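Local coordinates for protein WbmS, polysaccharide deacetylase involved in O-antigen biosynthesis (Bordetella bronchiseptica, PDB 3HFT) that probably removes acetyl groups from a polysaccharide during O-antigen biosynthesis, acting as a zinc-binding hydrolase of the polysaccharide deacetylase family, at residues A[42-47]-A[124-128]; A[91-95]-A[110-115]. One frame throughout, in Å; residues are numbered along the deposited sequence.

Contact 1 (A[42-47]-A[124-128]); sequences TFDIDW and VRSHS. With EDO (1,2-ethanediol), chain F; EDO (1,2-ethanediol), chain D.
The end of strand 39-44 and the loop after strand 123-124 face each other, side chains filling the gap. T42-D44 is extended, while D46 and W47 take left-handed angles (phi/psi 45/51 and 59/24) where the chain turns off the strand, D46 presenting its carboxylate to the zinc; V124-H127 stays extended and S128 is left-handed (61/17). The CA atoms of D44 and R125 lie 8.0 Å apart and those of D46 and H127 7.8 Å.

In the charged contact, R125 (chi1 t, chi2 t) carries its guanidinium to the strand. NH1 donates to D44 OD1 (2.9 Å, a salt bridge) and T42 OG1 (2.9 Å); NH2 reaches T42 OG1 at 3.1 Å. T42 OG1 (chi1 p) also bonds the L205 carbonyl, and R125 NE that of C148. T42-D46 reads TFDID, resembling the TFDD motif of polysaccharide deacetylases, whose first aspartate usually acts as base, held by arginine; D44 and R125 are consistent with that pairing.

Metal binding joins the other ends: D46 OD1 and H127 ND1 are zinc ligands, completed by H92, and D46 OD2 lies 3.5 Å from H127 CE1. The aromatic contact is T-shaped: W47 (chi1 m) points its edge at the face of H127 (chi1 t), six-membered ring to imidazole centroids 4.9 Å, planes at 87°, with W47 CZ3 3.6 Å from H127 CE1. Two ethanediols, probably from the crystallisation liquor, lie beside the site: S128 N donates to O1 of the chain F molecule (2.7 Å), and O2 of the chain D molecule to D46 OD2 (2.6 Å).

Contact 2 (A[91-95]-A[110-115]); sequences VHPNF and ILDRTL
Helix segment 110-115 runs counter to V91-F95; CA atoms of P93 and T114 lie 5.7 Å apart, those of V91 and L115 6.6 Å. V91, P93 and N94 are broadly extended, H92 is kinked (psi 73), and F95 (-99/4) begins the turn into helix 96-100. I110 (chi1 m) places CG2 3.4 Å from N94 O and 3.8 Å from F95 CD1. L111 N sits at the edge of the F95 ring, 4.0 Å from CE1, and L111 CB is 4.3 Å from F95 CZ; I135 of helix 133-141 also touches this phenyl group. V91 is backbone-bonded to S123 and R125, so the connection is in effect a beta-alpha-beta crossover through helices 96-100 and 107-115.

T114 makes the most extensive contact. With chi1 m, its OG1 donates to I110 O (2.6 Å) and accepts from a water (2.9 Å) that accepts from N94 N (3.0 Å). P93 CA lies 3.7 Å from T114 OG1, and V91 CB 3.8 Å from T114 CG2. V91 CG2 then meets L115 CD2 at 4.0 Å. N94 OD1 bonds N96 N in an Asx turn, while H92 points away from the helix and binds zinc through NE2.

In the fold
The two contacts share the zinc site but little chemistry. Contact 1 lies near the centre of the chain, its arginine-aspartate cluster buried, its two metal ligands and W47 partly exposed; contact 2 lies about 15 Å from the chain centre, buried, and is mainly apolar, with a water bridge as its polar link. Contact 2 is nested within the loop closed by contact 1, their centres about 10 Å apart. Residues 91-95 and 124-128 run side by side, joined by probable backbone bonds, H127 N to P93 O (2.9 Å) and R125 N to V91 O (3.2 Å), so H92, with its back to the helix, reaches the zinc beside D46 and H127.

Contact 1 (A[42-47]-A[124-128])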
loop_
_atom_site.group_PDB
_atom_site.type_symbol
_atom_site.label_atom_id
_atom_site.label_comp_id
_atom_site.label_asym_id
_atom_site.label_seq_id
_atom_site.Cartn_x
_atom_site.Cartn_y
_atom_site.Cartn_z
ATOM N N THR A 42 13.550 0.344 -11.858
ATOM C CA THR A 42 13.806 -0.536 -10.737
ATOM C C THR A 42 13.660 -1.988 -11.201
ATOM O O THR A 42 12.824 -2.303 -12.051
ATOM C CB THR A 42 12.893 -0.227 -9.509
ATOM O OG1 THR A 42 11.542 -0.604 -9.790
ATOM C CG2 THR A 42 12.973 1.267 -9.095
ATOM N N PHE A 43 14.492 -2.850 -10.626
ATOM C CA PHE A 43 14.544 -4.247 -10.983
ATOM C C PHE A 43 14.425 -5.133 -9.764
ATOM O O PHE A 43 15.255 -5.091 -8.890
ATOM C CB PHE A 43 15.857 -4.501 -11.724
ATOM C CG PHE A 43 15.946 -3.734 -13.014
ATOM C CD1 PHE A 43 15.445 -4.278 -14.184
ATOM C CD2 PHE A 43 16.483 -2.463 -13.037
ATOM C CE1 PHE A 43 15.452 -3.552 -15.353
ATOM C CE2 PHE A 43 16.512 -1.725 -14.195
ATOM C CZ PHE A 43 15.991 -2.259 -15.352
ATOM N N ASP A 44 13.346 -5.898 -9.703
ATOM C CA ASP A 44 13.120 -6.910 -8.689
ATOM C C ASP A 44 13.753 -8.209 -9.253
ATOM O O ASP A 44 13.258 -8.803 -10.236
ATOM C CB ASP A 44 11.636 -7.139 -8.465
ATOM C CG ASP A 44 10.950 -5.967 -7.762
ATOM O OD1 ASP A 44 11.636 -5.042 -7.288
ATOM O OD2 ASP A 44 9.704 -5.999 -7.680
ATOM N N ILE A 45 14.861 -8.599 -8.667
ATOM C CA ILE A 45 15.690 -9.680 -9.226
ATOM C C ILE A 45 14.935 -11.023 -9.225
ATOM O O ILE A 45 15.052 -11.792 -10.157
ATOM C CB ILE A 45 17.077 -9.681 -8.554
ATOM C CG1 ILE A 45 17.828 -8.374 -8.928
ATOM C CG2 ILE A 45 17.916 -10.949 -8.947
ATOM C CD1 ILE A 45 19.222 -8.203 -8.250
ATOM N N ASP A 46 14.122 -11.263 -8.202
ATOM C CA ASP A 46 13.284 -12.468 -8.088
ATOM C C ASP A 46 14.001 -13.776 -8.420
ATOM O O ASP A 46 13.511 -14.588 -9.218
ATOM C CB ASP A 46 12.000 -12.330 -8.917
ATOM C CG ASP A 46 11.000 -11.423 -8.248
ATOM O OD1 ASP A 46 11.443 -10.636 -7.387
ATOM O OD2 ASP A 46 9.799 -11.485 -8.582
ATOM N N TRP A 47 15.148 -13.981 -7.793
ATOM C CA TRP A 47 15.871 -15.252 -7.893
ATOM C C TRP A 47 16.278 -15.660 -9.306
ATOM O O TRP A 47 16.503 -16.832 -9.568
ATOM C CB TRP A 47 15.081 -16.394 -7.202
ATOM C CG TRP A 47 14.785 -16.057 -5.760
ATOM C CD1 TRP A 47 15.611 -16.253 -4.695
ATOM C CD2 TRP A 47 13.620 -15.392 -5.247
ATOM N NE1 TRP A 47 15.032 -15.770 -3.557
ATOM C CE2 TRP A 47 13.811 -15.236 -3.858
ATOM C CE3 TRP A 47 12.438 -14.902 -5.827
ATOM C CZ2 TRP A 47 12.866 -14.629 -3.029
ATOM C CZ3 TRP A 47 11.493 -14.299 -4.997
ATOM C CH2 TRP A 47 11.719 -14.173 -3.617
ATOM N N VAL A 124 14.128 -0.428 -0.219
ATOM C CA VAL A 124 13.531 -1.738 -0.132
ATOM C C VAL A 124 12.200 -1.834 -0.855
ATOM O O VAL A 124 11.396 -0.893 -0.844
ATOM C CB VAL A 124 13.301 -2.156 1.369
ATOM C CG1 VAL A 124 12.426 -1.111 2.114
ATOM C CG2 VAL A 124 12.658 -3.544 1.465
ATOM N N ARG A 125 11.980 -2.981 -1.493
ATOM C CA ARG A 125 10.666 -3.352 -2.006
ATOM C C ARG A 125 10.493 -4.794 -1.596
ATOM O O ARG A 125 11.433 -5.591 -1.744
ATOM C CB ARG A 125 10.536 -3.230 -3.518
ATOM C CG ARG A 125 9.121 -3.564 -3.996
ATOM C CD ARG A 125 9.063 -3.422 -5.481
ATOM N NE ARG A 125 9.103 -2.038 -5.919
ATOM C CZ ARG A 125 9.747 -1.609 -7.004
ATOM N NH1 ARG A 125 10.513 -2.423 -7.718
ATOM N NH2 ARG A 125 9.662 -0.335 -7.351
ATOM N N SER A 126 9.324 -5.109 -1.029
ATOM C CA SER A 126 9.036 -6.470 -0.566
ATOM C C SER A 126 8.579 -7.359 -1.700
ATOM O O SER A 126 7.796 -6.938 -2.546
ATOM C CB SER A 126 7.946 -6.469 0.497
ATOM O OG SER A 126 8.344 -5.731 1.640
ATOM N N HIS A 127 9.055 -8.612 -1.711
ATOM C CA HIS A 127 8.551 -9.580 -2.651
ATOM C C HIS A 127 7.060 -9.708 -2.387
ATOM O O HIS A 127 6.627 -9.741 -1.219
ATOM C CB HIS A 127 9.210 -10.949 -2.529
ATOM C CG HIS A 127 8.719 -11.899 -3.570
ATOM N ND1 HIS A 127 8.848 -11.630 -4.916
ATOM C CD2 HIS A 127 8.040 -13.068 -3.475
ATOM C CE1 HIS A 127 8.309 -12.624 -5.608
ATOM N NE2 HIS A 127 7.799 -13.499 -4.757
ATOM N N SER A 128 6.281 -9.695 -3.468
ATOM C CA SER A 128 4.805 -9.725 -3.403
ATOM C C SER A 128 4.184 -8.534 -2.655
ATOM O O SER A 128 3.020 -8.584 -2.252
ATOM C CB SER A 128 4.300 -11.052 -2.848
ATOM O OG SER A 128 4.672 -12.076 -3.776
HETATM C C1 EDO F . 6.684 -7.749 -6.349
HETATM O O1 EDO F . 6.795 -9.150 -6.019
HETATM C C2 EDO F . 7.300 -7.545 -7.734
HETATM O O2 EDO F . 8.567 -8.258 -7.872
HETATM C C1 EDO D . 6.872 -13.166 -11.887
HETATM O O1 EDO D . 6.088 -12.437 -12.834
HETATM C C2 EDO D . 8.302 -12.616 -11.866
HETATM O O2 EDO D . 8.946 -12.902 -10.612
#

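Contact 2 (A[91-95]-A[110-115])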
loop_
_atom_site.group_PDB
_atom_site.type_symbol
_atom_site.label_atom_id
_atom_site.label_comp_id
_atom_site.label_asym_id
_atom_site.label_seq_id
_atom_site.Cartn_x
_atom_site.Cartn_y
_atom_site.Cartn_z
ATOM N N VAL A 91 17.226 -4.115 -1.272
ATOM C CA VAL A 91 16.821 -5.477 -0.874
ATOM C C VAL A 91 15.385 -5.805 -1.237
ATOM O O VAL A 91 14.527 -4.916 -1.299
ATOM C CB VAL A 91 17.091 -5.711 0.665
ATOM C CG1 VAL A 91 18.579 -5.801 0.905
ATOM C CG2 VAL A 91 16.439 -4.604 1.523
ATOM N N HIS A 92 15.165 -7.098 -1.486
ATOM C CA HIS A 92 13.881 -7.663 -1.839
ATOM C C HIS A 92 13.558 -8.845 -0.910
ATOM O O HIS A 92 13.600 -10.009 -1.311
ATOM C CB HIS A 92 13.911 -8.090 -3.304
ATOM C CG HIS A 92 12.565 -8.186 -3.953
ATOM N ND1 HIS A 92 11.701 -7.118 -4.058
ATOM C CD2 HIS A 92 11.970 -9.217 -4.607
ATOM C CE1 HIS A 92 10.616 -7.497 -4.715
ATOM N NE2 HIS A 92 10.753 -8.766 -5.052
ATOM N N PRO A 93 13.214 -8.539 0.345
ATOM C CA PRO A 93 12.913 -9.563 1.336
ATOM C C PRO A 93 11.632 -10.316 0.970
ATOM O O PRO A 93 10.704 -9.720 0.396
ATOM C CB PRO A 93 12.701 -8.746 2.621
ATOM C CG PRO A 93 12.221 -7.448 2.148
ATOM C CD PRO A 93 13.029 -7.183 0.904
ATOM N N ASN A 94 11.599 -11.607 1.304
ATOM C CA ASN A 94 10.458 -12.458 1.020
ATOM C C ASN A 94 9.745 -12.923 2.269
ATOM O O ASN A 94 10.211 -13.855 2.964
ATOM C CB ASN A 94 10.904 -13.685 0.252
ATOM C CG ASN A 94 9.737 -14.564 -0.149
ATOM O OD1 ASN A 94 8.575 -14.134 -0.172
ATOM N ND2 ASN A 94 10.047 -15.784 -0.508
ATOM N N PHE A 95 8.618 -12.272 2.562
ATOM C CA PHE A 95 7.843 -12.593 3.745
ATOM C C PHE A 95 6.655 -13.502 3.444
ATOM O O PHE A 95 5.909 -13.835 4.365
ATOM C CB PHE A 95 7.320 -11.321 4.418
ATOM C CG PHE A 95 8.388 -10.298 4.757
ATOM C CD1 PHE A 95 9.408 -10.594 5.654
ATOM C CD2 PHE A 95 8.324 -9.010 4.218
ATOM C CE1 PHE A 95 10.380 -9.640 5.983
ATOM C CE2 PHE A 95 9.277 -8.046 4.562
ATOM C CZ PHE A 95 10.313 -8.360 5.437
ATOM N N ILE A 110 13.790 -12.786 8.788
ATOM C CA ILE A 110 13.870 -12.749 7.319
ATOM C C ILE A 110 14.508 -11.440 6.810
ATOM O O ILE A 110 15.339 -11.451 5.892
ATOM C CB ILE A 110 12.466 -12.974 6.664
ATOM C CG1 ILE A 110 11.958 -14.409 6.907
ATOM C CG2 ILE A 110 12.510 -12.680 5.153
ATOM C CD1 ILE A 110 10.481 -14.620 6.575
ATOM N N LEU A 111 14.098 -10.327 7.403
ATOM C CA LEU A 111 14.603 -9.015 7.039
ATOM C C LEU A 111 16.082 -8.914 7.331
ATOM O O LEU A 111 16.842 -8.436 6.503
ATOM C CB LEU A 111 13.859 -7.919 7.811
ATOM C CG LEU A 111 14.295 -6.450 7.637
ATOM C CD1 LEU A 111 14.280 -6.003 6.119
ATOM C CD2 LEU A 111 13.424 -5.493 8.531
ATOM N N ASP A 112 16.485 -9.341 8.519
ATOM C CA ASP A 112 17.889 -9.273 8.898
ATOM C C ASP A 112 18.751 -10.144 7.986
ATOM O O ASP A 112 19.829 -9.734 7.581
ATOM C CB ASP A 112 18.068 -9.647 10.361
ATOM C CG ASP A 112 17.592 -8.538 11.321
ATOM O OD1 ASP A 112 17.428 -7.355 10.900
ATOM O OD2 ASP A 112 17.392 -8.872 12.511
ATOM N N ARG A 113 18.269 -11.327 7.628
ATOM C CA ARG A 113 19.014 -12.160 6.698
ATOM C C ARG A 113 19.146 -11.510 5.340
ATOM O O ARG A 113 20.201 -11.558 4.739
ATOM C CB ARG A 113 18.370 -13.526 6.511
ATOM C CG ARG A 113 18.848 -14.575 7.451
ATOM C CD ARG A 113 18.584 -15.946 6.862
ATOM N NE ARG A 113 17.169 -16.176 6.598
ATOM C CZ ARG A 113 16.274 -16.508 7.527
ATOM N NH1 ARG A 113 16.630 -16.624 8.781
ATOM N NH2 ARG A 113 15.004 -16.699 7.194
ATOM N N THR A 114 18.067 -10.917 4.843
ATOM C CA THR A 114 18.092 -10.263 3.528
ATOM C C THR A 114 19.046 -9.064 3.508
ATOM O O THR A 114 19.744 -8.813 2.514
ATOM C CB THR A 114 16.691 -9.774 3.143
ATOM O OG1 THR A 114 15.747 -10.834 3.356
ATOM C CG2 THR A 114 16.654 -9.317 1.688
ATOM N N LEU A 115 19.075 -8.320 4.611
ATOM C CA LEU A 115 19.934 -7.143 4.708
ATOM C C LEU A 115 21.414 -7.504 4.624
ATOM O O LEU A 115 22.224 -6.656 4.259
ATOM C CB LEU A 115 19.641 -6.365 5.997
ATOM C CG LEU A 115 18.332 -5.576 5.938
ATOM C CD1 LEU A 115 17.911 -5.113 7.329
ATOM C CD2 LEU A 115 18.509 -4.411 4.994
HETATM O O HOH W 1 14.243 -12.908 1.913
#